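Local structure of peroxin 22 (Pichia angusta, 5NKZ) at residues Tyr52-Ile58 with Gln80-Val84; Ser99-Thr105 with Leu121-Asn127. The protein probably takes part in peroxisome biogenesis, and its soluble domain forms a complex with the ubiquitin-conjugating enzyme Pex4p. Residues are numbered along the deposited sequence.

Contact 1: Tyr52-Ile58 with Gln80-Val84; sequences YPNLTVI and QVIQV
A type I turn from Tyr-52 to Leu-55 leads into strand 55-58, and strand 81-83 runs parallel beside it, the axes 4.6 Å apart at 19°. Gln-80 comes first: with chi1 m and chi2 t its side chain extends back along the first strand, and NE2 makes a weak hydrogen bond to Leu-55 O (2.9 Å), while Gln-80 O accepts from Val-57 N (2.9 Å). Val-81 is level with Val-57 (CA to CA 4.6 Å), both rotamer t on one face, where Val-57 CB lies 4.2 Å from Val-81 CG2 and Leu-49 of helix 46-51 covers Val-57. The two strands and helix 65-71 form a beta-alpha-beta unit, with 81-83 outermost in the sheet. Ile-82 N donates to Val-57 O (2.6 Å); its side chain joins that of Ile-58 on the opposite face, Ile-82 CD1 3.8 Å from Thr-56 CG2. The backbone N of Gln-83 donates a hydrogen bond to an acidic side chain of the Pex4p chain. Val-84 CG2 ends the contact, 4.2 Å from Ile-58 CG2, with Val-93 of helix 87-97 touching both side chains.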
ATOM      1  N   TYR C  52      -3.659   8.930  20.237  1.00 86.80           N
ATOM      2  CA  TYR C  52      -2.698   7.946  19.668  1.00 85.06           C
ATOM      3  C   TYR C  52      -2.690   7.855  18.096  1.00 78.19           C
ATOM      4  O   TYR C  52      -3.680   7.358  17.493  1.00 71.53           O
ATOM      5  CB  TYR C  52      -2.973   6.559  20.254  1.00 87.03           C
ATOM      6  CG  TYR C  52      -3.194   6.475  21.778  1.00 91.47           C
ATOM      7  CD1 TYR C  52      -2.600   7.367  22.670  1.00 95.92           C
ATOM      8  CD2 TYR C  52      -3.957   5.423  22.319  1.00 93.08           C
ATOM      9  CE1 TYR C  52      -2.803   7.242  24.057  1.00100.56           C
ATOM     10  CE2 TYR C  52      -4.173   5.276  23.676  1.00 96.74           C
ATOM     11  CZ  TYR C  52      -3.603   6.187  24.567  1.00100.98           C
ATOM     12  OH  TYR C  52      -3.822   6.021  25.934  1.00 94.87           O
ATOM     13  N   PRO C  53      -1.599   8.356  17.431  1.00 76.82           N
ATOM     14  CA  PRO C  53      -1.547   8.284  15.966  1.00 75.20           C
ATOM     15  C   PRO C  53      -1.498   6.858  15.414  1.00 72.79           C
ATOM     16  O   PRO C  53      -2.135   6.555  14.386  1.00 73.64           O
ATOM     17  CB  PRO C  53      -0.235   9.016  15.618  1.00 77.64           C
ATOM     18  CG  PRO C  53       0.049   9.897  16.775  1.00 79.91           C
ATOM     19  CD  PRO C  53      -0.413   9.071  17.946  1.00 79.91           C
ATOM     20  N   ASN C  54      -0.788   5.982  16.126  1.00 72.42           N
ATOM     21  CA  ASN C  54      -0.695   4.559  15.781  1.00 71.14           C
ATOM     22  C   ASN C  54      -1.811   3.667  16.335  1.00 68.59           C
ATOM     23  O   ASN C  54      -1.593   2.460  16.588  1.00 71.54           O
ATOM     24  CB  ASN C  54       0.665   3.987  16.192  1.00 74.35           C
ATOM     25  CG  ASN C  54       1.811   4.733  15.565  1.00 77.55           C
ATOM     26  OD1 ASN C  54       1.822   5.968  15.503  1.00 76.43           O
ATOM     27  ND2 ASN C  54       2.797   3.978  15.084  1.00 83.19           N
ATOM     28  N   LEU C  55      -2.999   4.228  16.528  1.00 65.71           N
ATOM     29  CA  LEU C  55      -4.129   3.411  16.875  1.00 66.30           C
ATOM     30  C   LEU C  55      -4.845   3.290  15.568  1.00 67.15           C
ATOM     31  O   LEU C  55      -4.799   4.225  14.738  1.00 73.05           O
ATOM     32  CB  LEU C  55      -4.978   4.080  17.927  1.00 67.46           C
ATOM     33  CG  LEU C  55      -6.404   3.552  18.167  1.00 66.74           C
ATOM     34  CD1 LEU C  55      -6.484   2.113  18.648  1.00 64.97           C
ATOM     35  CD2 LEU C  55      -7.040   4.494  19.204  1.00 71.45           C
ATOM     36  N   THR C  56      -5.440   2.126  15.346  1.00 64.82           N
ATOM     37  CA  THR C  56      -6.090   1.845  14.097  1.00 59.83           C
ATOM     38  C   THR C  56      -7.284   0.986  14.461  1.00 58.60           C
ATOM     39  O   THR C  56      -7.147  -0.033  15.133  1.00 61.05           O
ATOM     40  CB  THR C  56      -5.107   1.138  13.115  1.00 59.25           C
ATOM     41  OG1 THR C  56      -3.931   1.951  12.883  1.00 56.20           O
ATOM     42  CG2 THR C  56      -5.798   0.874  11.777  1.00 58.86           C
ATOM     43  N   VAL C  57      -8.457   1.420  14.047  1.00 57.84           N
ATOM     44  CA  VAL C  57      -9.710   0.786  14.411  1.00 60.67           C
ATOM     45  C   VAL C  57     -10.316   0.002  13.231  1.00 62.97           C
ATOM     46  O   VAL C  57     -10.461   0.518  12.108  1.00 63.72           O
ATOM     47  CB  VAL C  57     -10.729   1.857  14.874  1.00 62.08           C
ATOM     48  CG1 VAL C  57     -12.154   1.321  14.899  1.00 62.40           C
ATOM     49  CG2 VAL C  57     -10.352   2.404  16.253  1.00 64.89           C
ATOM     50  N   ILE C  58     -10.766  -1.208  13.530  1.00 63.69           N
ATOM     51  CA  ILE C  58     -11.354  -2.093  12.558  1.00 66.41           C
ATOM     52  C   ILE C  58     -12.810  -2.391  12.949  1.00 68.32           C
ATOM     53  O   ILE C  58     -13.075  -3.069  13.947  1.00 72.76           O
ATOM     54  CB  ILE C  58     -10.472  -3.380  12.459  1.00 68.14           C
ATOM     55  CG1 ILE C  58      -9.009  -2.966  12.200  1.00 69.00           C
ATOM     56  CG2 ILE C  58     -10.967  -4.344  11.367  1.00 66.15           C
ATOM     57  CD1 ILE C  58      -8.006  -4.018  12.585  1.00 72.66           C
ATOM     58  N   GLN C  80      -7.789   6.278   9.871  1.00 76.54           N
ATOM     59  CA  GLN C  80      -7.412   5.373  10.954  1.00 73.87           C
ATOM     60  C   GLN C  80      -8.464   4.316  11.227  1.00 74.92           C
ATOM     61  O   GLN C  80      -8.217   3.437  12.038  1.00 81.91           O
ATOM     62  CB  GLN C  80      -7.195   6.118  12.274  1.00 74.44           C
ATOM     63  CG  GLN C  80      -6.013   7.070  12.329  1.00 77.25           C
ATOM     64  CD  GLN C  80      -5.841   7.693  13.728  1.00 79.90           C
ATOM     65  OE1 GLN C  80      -5.566   8.887  13.880  1.00 83.00           O
ATOM     66  NE2 GLN C  80      -6.026   6.882  14.763  1.00 82.32           N
ATOM     67  N   VAL C  81      -9.632   4.413  10.598  1.00 74.68           N
ATOM     68  CA  VAL C  81     -10.759   3.507  10.822  1.00 73.92           C
ATOM     69  C   VAL C  81     -10.986   2.667   9.571  1.00 71.19           C
ATOM     70  O   VAL C  81     -10.984   3.207   8.487  1.00 72.27           O
ATOM     71  CB  VAL C  81     -12.042   4.325  11.163  1.00 74.74           C
ATOM     72  CG1 VAL C  81     -13.279   3.426  11.277  1.00 74.64           C
ATOM     73  CG2 VAL C  81     -11.826   5.093  12.460  1.00 73.22           C
ATOM     74  N   ILE C  82     -11.222   1.364   9.718  1.00 69.23           N
ATOM     75  CA  ILE C  82     -11.284   0.444   8.562  1.00 64.64           C
ATOM     76  C   ILE C  82     -12.569  -0.388   8.569  1.00 63.75           C
ATOM     77  O   ILE C  82     -12.762  -1.274   9.395  1.00 59.67           O
ATOM     78  CB  ILE C  82     -10.013  -0.422   8.515  1.00 62.46           C
ATOM     79  CG1 ILE C  82      -8.826   0.412   7.998  1.00 61.44           C
ATOM     80  CG2 ILE C  82     -10.191  -1.611   7.602  1.00 65.30           C
ATOM     81  CD1 ILE C  82      -7.489  -0.041   8.539  1.00 60.80           C
ATOM     82  N   GLN C  83     -13.459  -0.059   7.644  1.00 70.28           N
ATOM     83  CA  GLN C  83     -14.728  -0.769   7.475  1.00 74.90           C
ATOM     84  C   GLN C  83     -14.463  -2.088   6.794  1.00 73.29           C
ATOM     85  O   GLN C  83     -13.997  -2.123   5.674  1.00 73.28           O
ATOM     86  CB  GLN C  83     -15.711   0.029   6.595  1.00 80.69           C
ATOM     87  CG  GLN C  83     -17.061  -0.646   6.385  1.00 85.01           C
ATOM     88  CD  GLN C  83     -17.775  -0.840   7.691  1.00 85.82           C
ATOM     89  OE1 GLN C  83     -18.396   0.070   8.171  1.00 88.93           O
ATOM     90  NE2 GLN C  83     -17.647  -2.006   8.290  1.00 86.04           N
ATOM     91  N   VAL C  84     -14.792  -3.160   7.489  1.00 71.65           N
ATOM     92  CA  VAL C  84     -14.687  -4.502   6.995  1.00 70.19           C
ATOM     93  C   VAL C  84     -16.119  -4.986   6.748  1.00 75.55           C
ATOM     94  O   VAL C  84     -17.055  -4.492   7.377  1.00 74.81           O
ATOM     95  CB  VAL C  84     -13.907  -5.342   8.025  1.00 67.95           C
ATOM     96  CG1 VAL C  84     -14.544  -6.696   8.310  1.00 69.69           C
ATOM     97  CG2 VAL C  84     -12.440  -5.449   7.623  1.00 65.71           C
TER

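Contact 2: Ser99-Thr105 with Leu121-Asn127; sequences SNINLIT and LDKFLTN
Strands 101-103 and 124-125 run parallel, Asn-102 level with Phe-124 (CA to CA 4.5 Å) and Leu-103 with Leu-125 (5.2 Å). Asn-102 satisfies both backbone groups here: its N donates to Lys-123 O (3.1 Å) and its O accepts from Leu-125 N (2.9 Å). Ile-104 N donates to Leu-125 O (3.3 Å), which also receives a CA-H...O contact from Leu-103 CA (3.2 Å). The Asn-102 side chain, chi1 m and chi2 -85°, turns back so that ND2 donates both to Asp-122 O (3.0 Å) and to Ser-99 O (2.9 Å); Asn-100 O, 2.7 Å from Asp-122 O, is a second acceptor and no partner. Lys-123 has positive phi and psi (66/58), a kink just before strand 124-125. Past the strands, Thr-105 OG1 and Asn-127 ND2 both hydrogen-bond Asp-40 OD1, and Thr-105 OG1 also Asn-108 OD1. Leu-103 CD2 to Leu-125 CB (4.3 Å) is a sparse apolar touch, so this edge-strand pairing is held mainly by three backbone hydrogen bonds, with one asparagine amide extending it back ahead of the first bridge.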
ATOM      1  N   SER C  99      -0.052  -4.769  13.964  1.00 86.50           N
ATOM      2  CA  SER C  99       0.193  -3.885  15.090  1.00 84.52           C
ATOM      3  C   SER C  99       0.841  -4.663  16.241  1.00 80.93           C
ATOM      4  O   SER C  99       0.654  -5.870  16.382  1.00 78.37           O
ATOM      5  CB  SER C  99      -1.094  -3.212  15.528  1.00 84.40           C
ATOM      6  OG  SER C  99      -1.498  -2.277  14.556  1.00 87.23           O
ATOM      7  N   ASN C 100       1.652  -3.957  17.025  1.00 80.18           N
ATOM      8  CA  ASN C 100       2.280  -4.496  18.244  1.00 80.17           C
ATOM      9  C   ASN C 100       1.261  -5.056  19.239  1.00 79.29           C
ATOM     10  O   ASN C 100       1.557  -6.043  19.912  1.00 81.28           O
ATOM     11  CB  ASN C 100       3.052  -3.408  18.986  1.00 81.18           C
ATOM     12  CG  ASN C 100       4.293  -2.933  18.240  1.00 84.03           C
ATOM     13  OD1 ASN C 100       4.283  -2.710  17.047  1.00 86.71           O
ATOM     14  ND2 ASN C 100       5.368  -2.758  18.963  1.00 88.08           N
ATOM     15  N   ILE C 101       0.098  -4.395  19.369  1.00 77.01           N
ATOM     16  CA  ILE C 101      -0.971  -4.793  20.297  1.00 76.29           C
ATOM     17  C   ILE C 101      -2.263  -5.034  19.529  1.00 72.51           C
ATOM     18  O   ILE C 101      -2.639  -4.235  18.667  1.00 72.85           O
ATOM     19  CB  ILE C 101      -1.184  -3.730  21.429  1.00 79.34           C
ATOM     20  CG1 ILE C 101       0.119  -3.523  22.256  1.00 81.67           C
ATOM     21  CG2 ILE C 101      -2.327  -4.130  22.368  1.00 78.50           C
ATOM     22  CD1 ILE C 101       0.596  -2.080  22.371  1.00 82.96           C
ATOM     23  N   ASN C 102      -2.957  -6.111  19.841  1.00 70.91           N
ATOM     24  CA  ASN C 102      -4.106  -6.459  19.036  1.00 73.99           C
ATOM     25  C   ASN C 102      -5.239  -6.732  19.979  1.00 77.31           C
ATOM     26  O   ASN C 102      -5.225  -7.727  20.680  1.00 82.62           O
ATOM     27  CB  ASN C 102      -3.814  -7.648  18.066  1.00 74.14           C
ATOM     28  CG  ASN C 102      -2.842  -7.281  16.932  1.00 74.69           C
ATOM     29  OD1 ASN C 102      -3.257  -6.755  15.881  1.00 77.39           O
ATOM     30  ND2 ASN C 102      -1.554  -7.546  17.136  1.00 72.11           N
ATOM     31  N   LEU C 103      -6.192  -5.814  20.024  1.00 80.30           N
ATOM     32  CA  LEU C 103      -7.345  -5.917  20.902  1.00 81.81           C
ATOM     33  C   LEU C 103      -8.560  -6.320  20.121  1.00 80.61           C
ATOM     34  O   LEU C 103      -8.975  -5.608  19.193  1.00 79.83           O
ATOM     35  CB  LEU C 103      -7.636  -4.588  21.566  1.00 83.23           C
ATOM     36  CG  LEU C 103      -6.459  -3.942  22.257  1.00 83.93           C
ATOM     37  CD1 LEU C 103      -6.920  -2.547  22.659  1.00 84.64           C
ATOM     38  CD2 LEU C 103      -6.006  -4.799  23.437  1.00 85.98           C
ATOM     39  N   ILE C 104      -9.158  -7.425  20.551  1.00 81.67           N
ATOM     40  CA  ILE C 104     -10.277  -8.031  19.851  1.00 86.09           C
ATOM     41  C   ILE C 104     -10.953  -9.032  20.782  1.00 86.96           C
ATOM     42  O   ILE C 104     -10.269  -9.903  21.337  1.00 88.32           O
ATOM     43  CB  ILE C 104      -9.772  -8.717  18.527  1.00 90.82           C
ATOM     44  CG1 ILE C 104     -10.816  -9.707  17.972  1.00 94.98           C
ATOM     45  CG2 ILE C 104      -8.402  -9.403  18.711  1.00 88.39           C
ATOM     46  CD1 ILE C 104     -10.656 -10.082  16.505  1.00 96.70           C
ATOM     47  N   THR C 105     -12.256  -8.906  21.006  1.00 89.47           N
ATOM     48  CA  THR C 105     -12.954  -9.960  21.748  1.00 92.85           C
ATOM     49  C   THR C 105     -13.437 -10.924  20.692  1.00 91.71           C
ATOM     50  O   THR C 105     -14.359 -10.602  19.930  1.00 91.68           O
ATOM     51  CB  THR C 105     -14.161  -9.473  22.570  1.00 95.25           C
ATOM     52  OG1 THR C 105     -14.952  -8.629  21.749  1.00 97.61           O
ATOM     53  CG2 THR C 105     -13.735  -8.700  23.787  1.00 98.18           C
ATOM     54  N   LEU C 121       0.210 -12.611  15.123  1.00103.39           N
ATOM     55  CA  LEU C 121       0.025 -11.281  15.746  1.00102.79           C
ATOM     56  C   LEU C 121       0.701 -11.168  17.122  1.00101.44           C
ATOM     57  O   LEU C 121       0.506 -12.042  17.979  1.00 98.09           O
ATOM     58  CB  LEU C 121      -1.479 -10.992  15.988  1.00103.28           C
ATOM     59  CG  LEU C 121      -2.609 -10.756  14.983  1.00100.69           C
ATOM     60  CD1 LEU C 121      -2.091  -9.963  13.793  1.00103.04           C
ATOM     61  CD2 LEU C 121      -3.333 -12.041  14.574  1.00 98.47           C
ATOM     62  N   ASP C 122       1.453 -10.086  17.332  1.00103.31           N
ATOM     63  CA  ASP C 122       2.160  -9.833  18.588  1.00104.64           C
ATOM     64  C   ASP C 122       1.113  -9.310  19.564  1.00104.40           C
ATOM     65  O   ASP C 122       0.398  -8.373  19.231  1.00109.25           O
ATOM     66  CB  ASP C 122       3.314  -8.786  18.464  1.00106.47           C
ATOM     67  CG  ASP C 122       3.486  -8.178  17.029  1.00112.02           C
ATOM     68  OD1 ASP C 122       2.842  -8.616  16.033  1.00113.32           O
ATOM     69  OD2 ASP C 122       4.293  -7.226  16.897  1.00115.07           O
ATOM     70  N   LYS C 123       0.991  -9.945  20.737  1.00105.38           N
ATOM     71  CA  LYS C 123       0.299  -9.397  21.936  1.00 99.77           C
ATOM     72  C   LYS C 123      -1.201  -9.233  21.723  1.00 93.16           C
ATOM     73  O   LYS C 123      -1.733  -8.130  21.822  1.00 91.76           O
ATOM     74  CB  LYS C 123       0.977  -8.087  22.439  1.00100.76           C
ATOM     75  CG  LYS C 123       2.218  -8.306  23.307  1.00106.67           C
ATOM     76  CD  LYS C 123       1.874  -8.788  24.718  1.00110.91           C
ATOM     77  CE  LYS C 123       1.921  -7.641  25.726  1.00111.69           C
ATOM     78  NZ  LYS C 123       1.306  -7.985  27.041  1.00112.51           N
ATOM     79  N   PHE C 124      -1.883 -10.332  21.399  1.00 90.11           N
ATOM     80  CA  PHE C 124      -3.328 -10.280  21.286  1.00 92.17           C
ATOM     81  C   PHE C 124      -3.745 -10.147  22.746  1.00 95.68           C
ATOM     82  O   PHE C 124      -3.127 -10.744  23.600  1.00102.53           O
ATOM     83  CB  PHE C 124      -3.949 -11.512  20.565  1.00 93.51           C
ATOM     84  CG  PHE C 124      -4.441 -12.631  21.506  1.00102.41           C
ATOM     85  CD1 PHE C 124      -5.750 -12.594  22.075  1.00104.52           C
ATOM     86  CD2 PHE C 124      -3.593 -13.728  21.865  1.00105.56           C
ATOM     87  CE1 PHE C 124      -6.183 -13.607  22.961  1.00104.91           C
ATOM     88  CE2 PHE C 124      -4.041 -14.742  22.739  1.00104.01           C
ATOM     89  CZ  PHE C 124      -5.333 -14.681  23.288  1.00104.84           C
ATOM     90  N   LEU C 125      -4.763  -9.342  23.032  1.00 98.09           N
ATOM     91  CA  LEU C 125      -5.497  -9.452  24.285  1.00 96.55           C
ATOM     92  C   LEU C 125      -6.966  -9.140  23.974  1.00 96.36           C
ATOM     93  O   LEU C 125      -7.270  -8.343  23.055  1.00 92.88           O
ATOM     94  CB  LEU C 125      -4.934  -8.525  25.383  1.00 94.29           C
ATOM     95  CG  LEU C 125      -3.881  -9.104  26.374  1.00 92.02           C
ATOM     96  CD1 LEU C 125      -4.182 -10.565  26.734  1.00 91.31           C
ATOM     97  CD2 LEU C 125      -2.427  -8.918  25.931  1.00 88.82           C
ATOM     98  N   THR C 126      -7.865  -9.756  24.750  1.00100.77           N
ATOM     99  CA  THR C 126      -9.291  -9.421  24.724  1.00105.92           C
ATOM    100  C   THR C 126      -9.484  -7.892  24.874  1.00114.26           C
ATOM    101  O   THR C 126      -8.711  -7.189  25.548  1.00121.94           O
ATOM    102  CB  THR C 126     -10.127 -10.233  25.747  1.00107.50           C
ATOM    103  OG1 THR C 126     -11.514  -9.933  25.585  1.00105.77           O
ATOM    104  CG2 THR C 126      -9.707  -9.992  27.248  1.00110.50           C
ATOM    105  N   ASN C 127     -10.472  -7.389  24.156  1.00115.91           N
ATOM    106  CA  ASN C 127     -10.675  -5.960  24.000  1.00116.15           C
ATOM    107  C   ASN C 127     -10.946  -5.205  25.324  1.00115.57           C
ATOM    108  O   ASN C 127     -10.683  -3.997  25.430  1.00109.67           O
ATOM    109  CB  ASN C 127     -11.814  -5.754  23.009  1.00120.05           C
ATOM    110  CG  ASN C 127     -12.311  -4.349  23.008  1.00127.48           C
ATOM    111  OD1 ASN C 127     -11.539  -3.415  22.813  1.00133.97           O
ATOM    112  ND2 ASN C 127     -13.596  -4.180  23.296  1.00132.86           N
TER

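Contacts 1 and 2 sit at opposite margins of one five-stranded parallel sheet, ordered 81-83, 55-59, 32-36, 101-103, 124-125, so each pairs an outermost strand with its inner neighbour. Strand 32-36 lies between them, hydrogen-bonded to 55-59 on one side and to 101-103 on the other. Their centres are 13 Å apart and their nearest atoms about 5 Å apart, without touching. Along the chain they come in series, contact 1 closing before contact 2 opens, with helix 87-97 passing between and packing on side chains of both. The chain of Pex4p meets contact 1 but leaves contact 2 untouched, so the sheet's two edges have different surroundings in the complex.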